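Long-range contacts in lectin 2 (Agrocybe aegerita, PDB 4TQK), which binds N-acetyl-D-glucosamine at several sites around the rim of its beta-propeller and so probably serves as a sugar-recognising fungal lectin: residues F190-V195 with F216-G221; G250-L255 with V265-N270. The protein carries 1 engineered substitution. All coordinates share one frame; numbering follows the deposited sequence.

Contact 1. Residues F190-V195 with F216-G221; sequences FGDKHV and FCIDAG. With NAG (2-acetamido-2-deoxy-beta-D-glucopyranose), chain E; NAG (2-acetamido-2-deoxy-beta-D-glucopyranose), chain F.
Lys-193 runs alongside Asp-219 and bends in on one oxygen of its carboxylate, OD2. From CB, which rests against one face of the His-194 imidazole, the chain runs on to CG, 3.8 Å from Asp-219 OD2, and CD and CE keep much the same separation from that oxygen. Bends at chi3 (81°) and chi4 (98°) then turn NZ back onto Asp-219 OD2, 3.0 Å away, in a salt bridge that meets the oxygen from above the carboxylate plane. Behind this exposed pair the backbones join: Asp-219 N donates to Asp-192 O at 2.9 Å, and a water bridges Ile-218 N, whose N-H it accepts, and Gly-191 O. Asp-219 belongs to a type I turn, Cys-217 to Ala-220; Phe-216 and Cys-217 both face Ala-220 in a G1 bulge. The Cys-217 side chain fills the buried middle, its CB against the carbonyl oxygens of Gly-191 and Asp-192 and its SG 3.2 Å from His-194 O. Deeper still, Phe-190 turns its ring edge to Phe-216, CE1 lying 3.7 Å from Phe-216 CB, while Val-195 CG2 packs on the same CB. Asp-192 OD1 is hydrogen-bonded to His-172, and Asp-192 N donates to O7 of one N-acetylglucosamine (chain E) at 3.1 Å; Gly-221 O accepts N2 of a second (chain F) at 2.8 Å. A loop between two strands of one blade is thus joined to the linker into the next, an inter-blade seam of the FG-GAP beta-propeller flanked by two acetamido-sugar sites.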
loop_
_atom_site.group_PDB
_atom_site.type_symbol
_atom_site.label_atom_id
_atom_site.label_comp_id
_atom_site.label_asym_id
_atom_site.label_seq_id
_atom_site.Cartn_x
_atom_site.Cartn_y
_atom_site.Cartn_z
ATOM N N PHE A 190 -6.054 -24.975 -22.594
ATOM C CA PHE A 190 -5.322 -25.621 -23.682
ATOM C C PHE A 190 -5.504 -27.133 -23.568
ATOM O O PHE A 190 -4.857 -27.779 -22.745
ATOM C CB PHE A 190 -3.830 -25.278 -23.598
ATOM C CG PHE A 190 -3.517 -23.802 -23.755
ATOM C CD1 PHE A 190 -2.831 -23.342 -24.864
ATOM C CD2 PHE A 190 -3.892 -22.884 -22.778
ATOM C CE1 PHE A 190 -2.534 -21.988 -25.007
ATOM C CE2 PHE A 190 -3.595 -21.537 -22.906
ATOM C CZ PHE A 190 -2.918 -21.087 -24.027
ATOM N N GLY A 191 -6.398 -27.693 -24.378
ATOM C CA GLY A 191 -6.723 -29.103 -24.289
ATOM C C GLY A 191 -5.913 -29.960 -25.243
ATOM O O GLY A 191 -4.757 -29.652 -25.547
ATOM N N ASP A 192 -6.521 -31.043 -25.722
ATOM C CA ASP A 192 -5.852 -31.930 -26.668
ATOM C C ASP A 192 -5.598 -31.246 -28.011
ATOM O O ASP A 192 -4.440 -31.060 -28.431
ATOM C CB ASP A 192 -6.685 -33.196 -26.894
ATOM C CG ASP A 192 -6.609 -34.167 -25.731
ATOM O OD1 ASP A 192 -5.563 -34.198 -25.040
ATOM O OD2 ASP A 192 -7.593 -34.909 -25.513
ATOM N N LYS A 193 -6.688 -30.893 -28.687
ATOM C CA LYS A 193 -6.628 -30.449 -30.079
ATOM C C LYS A 193 -6.942 -28.972 -30.281
ATOM O O LYS A 193 -6.749 -28.452 -31.378
ATOM C CB LYS A 193 -7.565 -31.283 -30.954
ATOM C CG LYS A 193 -7.344 -32.780 -30.852
ATOM C CD LYS A 193 -8.108 -33.515 -31.945
ATOM C CE LYS A 193 -7.343 -33.475 -33.266
ATOM N NZ LYS A 193 -6.560 -34.722 -33.510
ATOM N N HIS A 194 -7.420 -28.300 -29.239
ATOM C CA HIS A 194 -7.763 -26.885 -29.360
ATOM C C HIS A 194 -7.513 -26.116 -28.079
ATOM O O HIS A 194 -7.526 -26.679 -26.978
ATOM C CB HIS A 194 -9.244 -26.682 -29.724
ATOM C CG HIS A 194 -9.784 -27.688 -30.689
ATOM N ND1 HIS A 194 -9.819 -27.468 -32.048
ATOM C CD2 HIS A 194 -10.323 -28.912 -30.485
ATOM C CE1 HIS A 194 -10.344 -28.526 -32.646
ATOM N NE2 HIS A 194 -10.656 -29.414 -31.721
ATOM N N VAL A 195 -7.305 -24.816 -28.235
ATOM C CA VAL A 195 -7.446 -23.902 -27.126
ATOM C C VAL A 195 -8.934 -23.585 -27.072
ATOM O O VAL A 195 -9.524 -23.189 -28.086
ATOM C CB VAL A 195 -6.666 -22.592 -27.348
ATOM C CG1 VAL A 195 -6.838 -21.681 -26.145
ATOM C CG2 VAL A 195 -5.177 -22.875 -27.615
ATOM N N PHE A 216 -1.080 -24.800 -30.164
ATOM C CA PHE A 216 -0.631 -24.577 -28.787
ATOM C C PHE A 216 -0.951 -25.747 -27.866
ATOM O O PHE A 216 -0.917 -25.602 -26.651
ATOM C CB PHE A 216 -1.236 -23.289 -28.199
ATOM C CG PHE A 216 -0.738 -22.018 -28.847
ATOM C CD1 PHE A 216 0.567 -21.592 -28.663
ATOM C CD2 PHE A 216 -1.586 -21.236 -29.612
ATOM C CE1 PHE A 216 1.022 -20.420 -29.251
ATOM C CE2 PHE A 216 -1.144 -20.065 -30.192
ATOM C CZ PHE A 216 0.160 -19.656 -30.016
ATOM N N CYS A 217 -1.248 -26.901 -28.453
ATOM C CA CYS A 217 -1.729 -28.053 -27.702
ATOM C C CYS A 217 -0.872 -29.291 -27.935
ATOM O O CYS A 217 -0.121 -29.372 -28.920
ATOM C CB CYS A 217 -3.190 -28.351 -28.060
ATOM S SG CYS A 217 -4.362 -27.045 -27.595
ATOM N N ILE A 218 -1.010 -30.258 -27.026
ATOM C CA ILE A 218 -0.281 -31.508 -27.109
ATOM C C ILE A 218 -0.582 -32.262 -28.405
ATOM O O ILE A 218 0.292 -32.926 -28.962
ATOM C CB ILE A 218 -0.548 -32.403 -25.881
ATOM C CG1 ILE A 218 0.192 -33.733 -26.012
ATOM C CG2 ILE A 218 -2.049 -32.622 -25.670
ATOM C CD1 ILE A 218 -0.042 -34.653 -24.830
ATOM N N ASP A 219 -1.813 -32.160 -28.888
ATOM C CA ASP A 219 -2.163 -32.814 -30.143
ATOM C C ASP A 219 -2.564 -31.791 -31.192
ATOM O O ASP A 219 -3.322 -32.100 -32.109
ATOM C CB ASP A 219 -3.272 -33.850 -29.951
ATOM C CG ASP A 219 -3.432 -34.751 -31.158
ATOM O OD1 ASP A 219 -2.416 -34.950 -31.862
ATOM O OD2 ASP A 219 -4.559 -35.252 -31.399
ATOM N N ALA A 220 -2.064 -30.566 -31.037
ATOM C CA ALA A 220 -2.229 -29.548 -32.067
ATOM C C ALA A 220 -0.971 -28.686 -32.125
ATOM O O ALA A 220 -0.890 -27.647 -31.475
ATOM C CB ALA A 220 -3.462 -28.708 -31.798
ATOM N N GLY A 221 0.020 -29.153 -32.886
ATOM C CA GLY A 221 1.296 -28.470 -32.990
ATOM C C GLY A 221 2.400 -29.053 -32.119
ATOM O O GLY A 221 3.516 -28.528 -32.077
HETATM C C1 NAG E . -12.825 -32.712 -25.439
HETATM C C2 NAG E . -12.232 -31.696 -24.477
HETATM C C3 NAG E . -13.398 -31.210 -23.630
HETATM C C4 NAG E . -14.402 -30.536 -24.559
HETATM C C5 NAG E . -14.675 -31.352 -25.828
HETATM C C6 NAG E . -15.333 -30.465 -26.877
HETATM C C7 NAG E . -9.903 -31.928 -23.895
HETATM C C8 NAG E . -8.900 -32.440 -22.897
HETATM N N2 NAG E . -11.176 -32.238 -23.663
HETATM O O1 NAG E . -11.855 -33.527 -26.047
HETATM O O3 NAG E . -12.960 -30.299 -22.651
HETATM O O4 NAG E . -15.620 -30.279 -23.881
HETATM O O5 NAG E . -13.512 -31.938 -26.394
HETATM O O6 NAG E . -15.718 -31.300 -27.942
HETATM O O7 NAG E . -9.539 -31.267 -24.873
HETATM C C1 NAG F . 5.437 -26.251 -35.006
HETATM C C2 NAG F . 4.810 -25.451 -33.875
HETATM C C3 NAG F . 3.365 -25.168 -34.227
HETATM C C4 NAG F . 3.308 -24.456 -35.574
HETATM C C5 NAG F . 4.076 -25.250 -36.635
HETATM C C6 NAG F . 4.103 -24.510 -37.971
HETATM C C7 NAG F . 5.833 -25.939 -31.709
HETATM C C8 NAG F . 5.704 -26.698 -30.430
HETATM N N2 NAG F . 4.899 -26.185 -32.630
HETATM O O1 NAG F . 6.769 -26.535 -34.677
HETATM O O3 NAG F . 2.820 -24.359 -33.224
HETATM O O4 NAG F . 1.969 -24.282 -35.981
HETATM O O5 NAG F . 5.397 -25.499 -36.197
HETATM O O6 NAG F . 4.704 -25.313 -38.960
HETATM O O7 NAG F . 6.766 -25.158 -31.871
HETATM O O HOH W 1 -2.058 -29.154 -24.470
#

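Contact 2. Residues G250-L255 with V265-N270; sequences GCWVAL and VKLVIN. With NAG (2-acetamido-2-deoxy-beta-D-glucopyranose), chain F.
The indole of Trp-252 is held between protein and sugar. On one face Leu-267 CB makes a CH-pi contact, 4.0 Å from the centroid of the six-membered ring and only 3° off its normal; over the opposite face lies C4 of an N-acetylglucosamine (chain F), toward the rim of the ring system. At the edge, near the ring plane, Val-265 O approaches CZ3 of Trp-252 to 3.6 Å, and Val-265 CG1 packs on CE3. The Trp-252 CG stands beside the backbone N (chi1 -67°), which swings the indole across the partner strand. Its NE1 comes no nearer than 3.7 Å to the sugar's O7, so packing, not a hydrogen bond, marks this meeting. Leu-267, with CG anti to its backbone N (chi1 179°), sends CD1 back against Cys-251 O.

Beneath the ring the two strands pair antiparallel. Val-253 and Lys-266 exchange two backbone hydrogen bonds, each of 3.0 Å between the N of one and the O of the other. Farther along, Cys-251 N donates a hydrogen bond to Ile-269 O, and Cys-251 O accepts one from Val-268 N; Val-268 and Ile-269 together face Cys-251 in a classic beta bulge that shifts the register by one residue. Val-253, which points away from the indole side, touches Val-268 CG2 with CG1 at 3.6 Å, the two side chains roughly perpendicular, and on the Val-253 face Cys-251 packs on Ile-269.

The hairpin forms the outer half of a four-stranded blade: Trp-252 and Ala-254 hydrogen-bond to strand 242-246, Ala-254 and Val-265 lean on Ile-213 of strand 210-213 in the preceding blade's sheet, and Val-268 and Ile-269 touch Phe-317, in the loop between strands 306-309 and 321-324.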
loop_
_atom_site.group_PDB
_atom_site.type_symbol
_atom_site.label_atom_id
_atom_site.label_comp_id
_atom_site.label_asym_id
_atom_site.label_seq_id
_atom_site.Cartn_x
_atom_site.Cartn_y
_atom_site.Cartn_z
ATOM N N GLY A 250 11.012 -21.070 -31.532
ATOM C CA GLY A 250 10.921 -19.762 -30.905
ATOM C C GLY A 250 9.543 -19.504 -30.319
ATOM O O GLY A 250 8.829 -20.445 -29.991
ATOM N N CYS A 251 9.167 -18.231 -30.203
ATOM C CA CYS A 251 7.882 -17.856 -29.612
ATOM C C CYS A 251 6.824 -17.651 -30.680
ATOM O O CYS A 251 7.027 -16.924 -31.651
ATOM C CB CYS A 251 7.997 -16.582 -28.770
ATOM S SG CYS A 251 9.203 -16.672 -27.445
ATOM N N TRP A 252 5.691 -18.310 -30.484
ATOM C CA TRP A 252 4.557 -18.202 -31.380
ATOM C C TRP A 252 3.468 -17.473 -30.627
ATOM O O TRP A 252 3.375 -17.589 -29.407
ATOM C CB TRP A 252 4.039 -19.592 -31.731
ATOM C CG TRP A 252 4.973 -20.400 -32.546
ATOM C CD1 TRP A 252 6.031 -21.122 -32.100
ATOM C CD2 TRP A 252 4.929 -20.579 -33.962
ATOM N NE1 TRP A 252 6.661 -21.739 -33.151
ATOM C CE2 TRP A 252 6.004 -21.420 -34.309
ATOM C CE3 TRP A 252 4.098 -20.095 -34.974
ATOM C CZ2 TRP A 252 6.262 -21.797 -35.625
ATOM C CZ3 TRP A 252 4.359 -20.474 -36.287
ATOM C CH2 TRP A 252 5.425 -21.315 -36.596
ATOM N N VAL A 253 2.634 -16.739 -31.351
ATOM C CA VAL A 253 1.519 -16.050 -30.733
ATOM C C VAL A 253 0.292 -16.188 -31.613
ATOM O O VAL A 253 0.407 -16.437 -32.819
ATOM C CB VAL A 253 1.793 -14.547 -30.580
ATOM C CG1 VAL A 253 3.151 -14.302 -29.959
ATOM C CG2 VAL A 253 1.670 -13.839 -31.948
ATOM N N ALA A 254 -0.879 -16.040 -30.996
ATOM C CA ALA A 254 -2.127 -15.792 -31.713
ATOM C C ALA A 254 -2.796 -14.606 -31.019
ATOM O O ALA A 254 -3.031 -14.629 -29.809
ATOM C CB ALA A 254 -3.040 -17.027 -31.711
ATOM N N LEU A 255 -3.090 -13.565 -31.779
ATOM C CA LEU A 255 -3.550 -12.314 -31.186
ATOM C C LEU A 255 -5.073 -12.218 -31.103
ATOM O O LEU A 255 -5.792 -12.728 -31.964
ATOM C CB LEU A 255 -2.968 -11.119 -31.944
ATOM C CG LEU A 255 -1.440 -11.060 -31.908
ATOM C CD1 LEU A 255 -0.918 -10.003 -32.847
ATOM C CD2 LEU A 255 -0.952 -10.818 -30.481
ATOM N N VAL A 265 -1.653 -18.165 -36.130
ATOM C CA VAL A 265 -0.569 -18.549 -35.236
ATOM C C VAL A 265 0.758 -18.305 -35.944
ATOM O O VAL A 265 1.089 -18.997 -36.904
ATOM C CB VAL A 265 -0.694 -20.025 -34.832
ATOM C CG1 VAL A 265 0.509 -20.471 -34.014
ATOM C CG2 VAL A 265 -1.993 -20.246 -34.064
ATOM N N LYS A 266 1.513 -17.315 -35.477
ATOM C CA LYS A 266 2.724 -16.895 -36.180
ATOM C C LYS A 266 3.952 -16.755 -35.277
ATOM O O LYS A 266 3.828 -16.532 -34.063
ATOM C CB LYS A 266 2.472 -15.579 -36.923
ATOM C CG LYS A 266 1.834 -14.522 -36.055
ATOM C CD LYS A 266 1.912 -13.136 -36.678
ATOM C CE LYS A 266 1.372 -12.086 -35.711
ATOM N NZ LYS A 266 1.624 -10.716 -36.204
ATOM N N LEU A 267 5.131 -16.880 -35.892
ATOM C CA LEU A 267 6.407 -16.848 -35.181
ATOM C C LEU A 267 6.934 -15.418 -35.106
ATOM O O LEU A 267 7.294 -14.830 -36.124
ATOM C CB LEU A 267 7.424 -17.747 -35.889
ATOM C CG LEU A 267 8.844 -17.859 -35.324
ATOM C CD1 LEU A 267 8.844 -18.517 -33.956
ATOM C CD2 LEU A 267 9.744 -18.626 -36.280
ATOM N N VAL A 268 6.973 -14.863 -33.899
ATOM C CA VAL A 268 7.336 -13.458 -33.717
ATOM C C VAL A 268 8.728 -13.267 -33.111
ATOM O O VAL A 268 9.328 -12.199 -33.246
ATOM C CB VAL A 268 6.296 -12.714 -32.874
ATOM C CG1 VAL A 268 4.928 -12.825 -33.530
ATOM C CG2 VAL A 268 6.264 -13.264 -31.444
ATOM N N ILE A 269 9.240 -14.300 -32.443
ATOM C CA ILE A 269 10.619 -14.267 -31.952
ATOM C C ILE A 269 11.294 -15.578 -32.310
ATOM O O ILE A 269 10.711 -16.643 -32.106
ATOM C CB ILE A 269 10.692 -14.072 -30.422
ATOM C CG1 ILE A 269 9.760 -12.949 -29.968
ATOM C CG2 ILE A 269 12.131 -13.816 -29.978
ATOM C CD1 ILE A 269 9.728 -12.753 -28.470
ATOM N N ASN A 270 12.506 -15.499 -32.865
ATOM C CA ASN A 270 13.272 -16.693 -33.196
ATOM C C ASN A 270 14.187 -17.127 -32.069
ATOM O O ASN A 270 15.402 -17.274 -32.263
ATOM C CB ASN A 270 14.093 -16.487 -34.462
ATOM C CG ASN A 270 13.297 -16.761 -35.714
ATOM O OD1 ASN A 270 13.096 -17.918 -36.091
ATOM N ND2 ASN A 270 12.835 -15.698 -36.371
HETATM C C1 NAG F . 5.437 -26.251 -35.006
HETATM C C2 NAG F . 4.810 -25.451 -33.875
HETATM C C3 NAG F . 3.365 -25.168 -34.227
HETATM C C4 NAG F . 3.308 -24.456 -35.574
HETATM C C5 NAG F . 4.076 -25.250 -36.635
HETATM C C6 NAG F . 4.103 -24.510 -37.971
HETATM C C7 NAG F . 5.833 -25.939 -31.709
HETATM C C8 NAG F . 5.704 -26.698 -30.430
HETATM N N2 NAG F . 4.899 -26.185 -32.630
HETATM O O1 NAG F . 6.769 -26.535 -34.677
HETATM O O3 NAG F . 2.820 -24.359 -33.224
HETATM O O4 NAG F . 1.969 -24.282 -35.981
HETATM O O5 NAG F . 5.397 -25.499 -36.197
HETATM O O6 NAG F . 4.704 -25.313 -38.960
HETATM O O7 NAG F . 6.766 -25.158 -31.871
#

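How the contacts relate
The centres of both contacts lie about 21 Å from the centre of the chain and both are partly buried, but they are built differently. Contact 1 joins two loops, mixing a surface salt bridge and a water bridge with a small apolar interior; contact 2 is an antiparallel strand pair interrupted by a bulge, whose chemistry is backbone bonding and apolar packing. They meet where the ring of Phe-216 in contact 1 lies against the 252-254 backbone of contact 2, with CE1 3.7 Å from Trp-252 O. Both also reach one N-acetylglucosamine (chain F): Gly-221 through a hydrogen bond, Trp-252 through its ring face, while Asn-215, Trp-223 and Lys-248 supply further hydrogen bonds.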